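PDB 4R2F: extracellular solute-binding protein family 1 from Arthrobacter chlorophenolicus, which binds laminaribiose and probably delivers such sugars, captured outside the membrane, to an ABC-type transporter. Local coordinates for residues D130-G135 with V147-Q152. Residues are numbered along the deposited sequence; the frame is centred on the assembly and turned at random.
Sequences DDFLPG and VAVPWQ
The F132 ring overlaps V149 and P150 with its far end, CE1 and CZ. Its CZ lies 3.8 Å from CG1 of V149. The neighbouring ring atom, CE1, lies 3.8 Å from CG of P150. Both partners approach the ring obliquely, and each crosses the phenylalanine side chain at about a right angle. In V149, CG1 stands anti to the backbone N (chi1 180°), which brings this methyl rather than CG2 to the ring. P150 offers the CG corner of its pyrrolidine ring, and P150 O lies 3.9 Å from F132 CE1, a loose contact. The backbones stay well apart, with the CA atoms of F132 and P150 8.8 Å from each other.

The contact joins the loop after helix 117-126 to strand 145-161 of the central sheet. F132 also stacks on the ring of F351, and the backbone of V149 pairs with I313 on strand 306-316. The side chain of P150 is about 11 Å from a bound glucose unit, so the contact is set back from the bound sugar and does not touch it. Between these two segments the side chains meet through apolar carbons. This implies hydrophobic and van der Waals packing, with no directional polar bond between them.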
ATOM      1  N   ASP A 130      15.444  -6.940  18.026  1.00 36.02           N
ATOM      2  CA  ASP A 130      15.105  -8.349  18.144  0.50 22.31           C
ATOM      3  C   ASP A 130      13.613  -8.631  17.971  1.00 37.90           C
ATOM      4  O   ASP A 130      13.254  -9.767  17.698  1.00 40.19           O
ATOM      5  CB  ASP A 130      15.534  -8.881  19.512  0.50 23.39           C
ATOM      6  CG  ASP A 130      15.296 -10.354  19.652  0.50 29.90           C
ATOM      7  OD1 ASP A 130      15.974 -11.119  18.937  0.50 35.16           O
ATOM      8  OD2 ASP A 130      14.428 -10.743  20.450  0.50 36.98           O
ATOM      9  N   ASP A 131      12.743  -7.633  18.148  1.00 34.60           N
ATOM     10  CA  ASP A 131      11.280  -7.821  17.974  1.00 39.94           C
ATOM     11  C   ASP A 131      10.817  -7.654  16.500  1.00 40.95           C
ATOM     12  O   ASP A 131       9.680  -7.956  16.169  1.00 35.57           O
ATOM     13  CB  ASP A 131      10.530  -6.857  18.899  1.00 33.67           C
ATOM     14  CG  ASP A 131       9.039  -7.162  19.027  1.00 30.23           C
ATOM     15  OD1 ASP A 131       8.631  -8.344  19.020  1.00 38.06           O
ATOM     16  OD2 ASP A 131       8.260  -6.194  19.148  1.00 40.68           O
ATOM     17  N   PHE A 132      11.691  -7.198  15.607  1.00 29.71           N
ATOM     18  CA  PHE A 132      11.300  -7.045  14.198  1.00 33.88           C
ATOM     19  C   PHE A 132      10.942  -8.422  13.674  1.00 36.41           C
ATOM     20  O   PHE A 132      11.545  -9.392  14.076  1.00 38.09           O
ATOM     21  CB  PHE A 132      12.423  -6.490  13.321  1.00 37.60           C
ATOM     22  CG  PHE A 132      12.508  -4.992  13.307  1.00 28.03           C
ATOM     23  CD1 PHE A 132      11.433  -4.225  12.873  1.00 35.14           C
ATOM     24  CD2 PHE A 132      13.682  -4.343  13.707  1.00 32.88           C
ATOM     25  CE1 PHE A 132      11.509  -2.829  12.862  1.00 36.82           C
ATOM     26  CE2 PHE A 132      13.769  -2.962  13.685  1.00 33.51           C
ATOM     27  CZ  PHE A 132      12.677  -2.206  13.264  1.00 33.67           C
ATOM     28  N   LEU A 133       9.974  -8.497  12.772  1.00 36.12           N
ATOM     29  CA  LEU A 133       9.685  -9.750  12.098  1.00 31.95           C
ATOM     30  C   LEU A 133      10.836 -10.084  11.165  1.00 35.19           C
ATOM     31  O   LEU A 133      11.597  -9.195  10.763  1.00 40.96           O
ATOM     32  CB  LEU A 133       8.361  -9.691  11.335  1.00 33.20           C
ATOM     33  CG  LEU A 133       7.098  -9.650  12.208  1.00 33.49           C
ATOM     34  CD1 LEU A 133       5.931  -9.197  11.350  1.00 42.88           C
ATOM     35  CD2 LEU A 133       6.815 -11.016  12.832  1.00 48.19           C
ATOM     36  N   PRO A 134      10.987 -11.374  10.835  1.00 47.80           N
ATOM     37  CA  PRO A 134      12.066 -11.746   9.929  1.00 45.71           C
ATOM     38  C   PRO A 134      11.880 -11.123   8.547  1.00 46.06           C
ATOM     39  O   PRO A 134      10.762 -11.044   8.033  1.00 35.83           O
ATOM     40  CB  PRO A 134      11.967 -13.286   9.854  1.00 56.30           C
ATOM     41  CG  PRO A 134      11.117 -13.693  11.008  1.00 63.39           C
ATOM     42  CD  PRO A 134      10.187 -12.542  11.262  1.00 40.52           C
ATOM     43  N   GLY A 135      12.979 -10.663   7.967  1.00 39.70           N
ATOM     44  CA  GLY A 135      12.991 -10.118   6.615  1.00 48.83           C
ATOM     45  C   GLY A 135      12.497  -8.683   6.438  1.00 40.08           C
ATOM     46  O   GLY A 135      12.460  -8.190   5.303  1.00 33.84           O
ATOM     47  N   VAL A 147      18.503   2.842   4.354  1.00 31.75           N
ATOM     48  CA  VAL A 147      17.848   4.036   3.832  1.00 25.61           C
ATOM     49  C   VAL A 147      16.634   4.478   4.673  1.00 31.85           C
ATOM     50  O   VAL A 147      16.216   5.626   4.593  1.00 30.29           O
ATOM     51  CB  VAL A 147      17.443   3.918   2.350  1.00 29.73           C
ATOM     52  CG1 VAL A 147      18.634   3.536   1.490  1.00 31.17           C
ATOM     53  CG2 VAL A 147      16.310   2.951   2.165  1.00 33.73           C
ATOM     54  N   ALA A 148      16.085   3.568   5.472  1.00 28.14           N
ATOM     55  CA  ALA A 148      14.886   3.825   6.277  1.00 31.86           C
ATOM     56  C   ALA A 148      14.677   2.655   7.218  1.00 34.07           C
ATOM     57  O   ALA A 148      15.429   1.679   7.170  1.00 31.22           O
ATOM     58  CB  ALA A 148      13.656   3.983   5.375  1.00 31.75           C
ATOM     59  N   VAL A 149      13.649   2.751   8.060  1.00 27.25           N
ATOM     60  CA  VAL A 149      13.303   1.687   9.011  1.00 26.78           C
ATOM     61  C   VAL A 149      11.846   1.271   8.792  1.00 29.14           C
ATOM     62  O   VAL A 149      10.951   2.130   8.752  1.00 29.61           O
ATOM     63  CB  VAL A 149      13.504   2.190  10.454  1.00 35.85           C
ATOM     64  CG1 VAL A 149      13.153   1.115  11.454  1.00 40.60           C
ATOM     65  CG2 VAL A 149      14.926   2.664  10.661  1.00 41.92           C
ATOM     66  N   PRO A 150      11.586  -0.044   8.671  1.00 27.29           N
ATOM     67  CA  PRO A 150      10.195  -0.446   8.441  1.00 29.25           C
ATOM     68  C   PRO A 150       9.270  -0.114   9.585  1.00 29.26           C
ATOM     69  O   PRO A 150       9.692  -0.168  10.729  1.00 33.81           O
ATOM     70  CB  PRO A 150      10.288  -1.974   8.300  1.00 25.85           C
ATOM     71  CG  PRO A 150      11.514  -2.342   9.085  1.00 33.63           C
ATOM     72  CD  PRO A 150      12.469  -1.219   8.814  1.00 29.70           C
ATOM     73  N   TRP A 151       8.010   0.203   9.298  1.00 27.33           N
ATOM     74  CA  TRP A 151       7.040   0.426  10.391  1.00 29.14           C
ATOM     75  C   TRP A 151       5.718  -0.300  10.227  1.00 32.06           C
ATOM     76  O   TRP A 151       5.006  -0.528  11.198  1.00 31.09           O
ATOM     77  CB  TRP A 151       6.842   1.935  10.680  1.00 29.71           C
ATOM     78  CG  TRP A 151       5.921   2.698   9.768  1.00 27.14           C
ATOM     79  CD1 TRP A 151       6.190   3.129   8.491  1.00 26.42           C
ATOM     80  CD2 TRP A 151       4.590   3.136  10.058  1.00 28.51           C
ATOM     81  NE1 TRP A 151       5.099   3.777   7.969  1.00 29.75           N
ATOM     82  CE2 TRP A 151       4.111   3.817   8.913  1.00 32.43           C
ATOM     83  CE3 TRP A 151       3.758   3.042  11.180  1.00 32.79           C
ATOM     84  CZ2 TRP A 151       2.839   4.393   8.863  1.00 29.03           C
ATOM     85  CZ3 TRP A 151       2.503   3.591  11.120  1.00 37.78           C
ATOM     86  CH2 TRP A 151       2.053   4.274   9.966  1.00 34.99           C
ATOM     87  N   GLN A 152       5.377  -0.663   8.999  1.00 30.83           N
ATOM     88  CA  GLN A 152       4.200  -1.459   8.752  1.00 30.28           C
ATOM     89  C   GLN A 152       4.258  -2.050   7.362  1.00 27.87           C
ATOM     90  O   GLN A 152       5.074  -1.630   6.524  1.00 29.03           O
ATOM     91  CB  GLN A 152       2.890  -0.656   8.952  1.00 31.58           C
ATOM     92  CG  GLN A 152       2.830   0.732   8.322  1.00 28.48           C
ATOM     93  CD  GLN A 152       2.059   0.807   7.011  1.00 37.38           C
ATOM     94  OE1 GLN A 152       2.128  -0.090   6.164  1.00 29.78           O
ATOM     95  NE2 GLN A 152       1.337   1.894   6.827  1.00 38.14           N
TER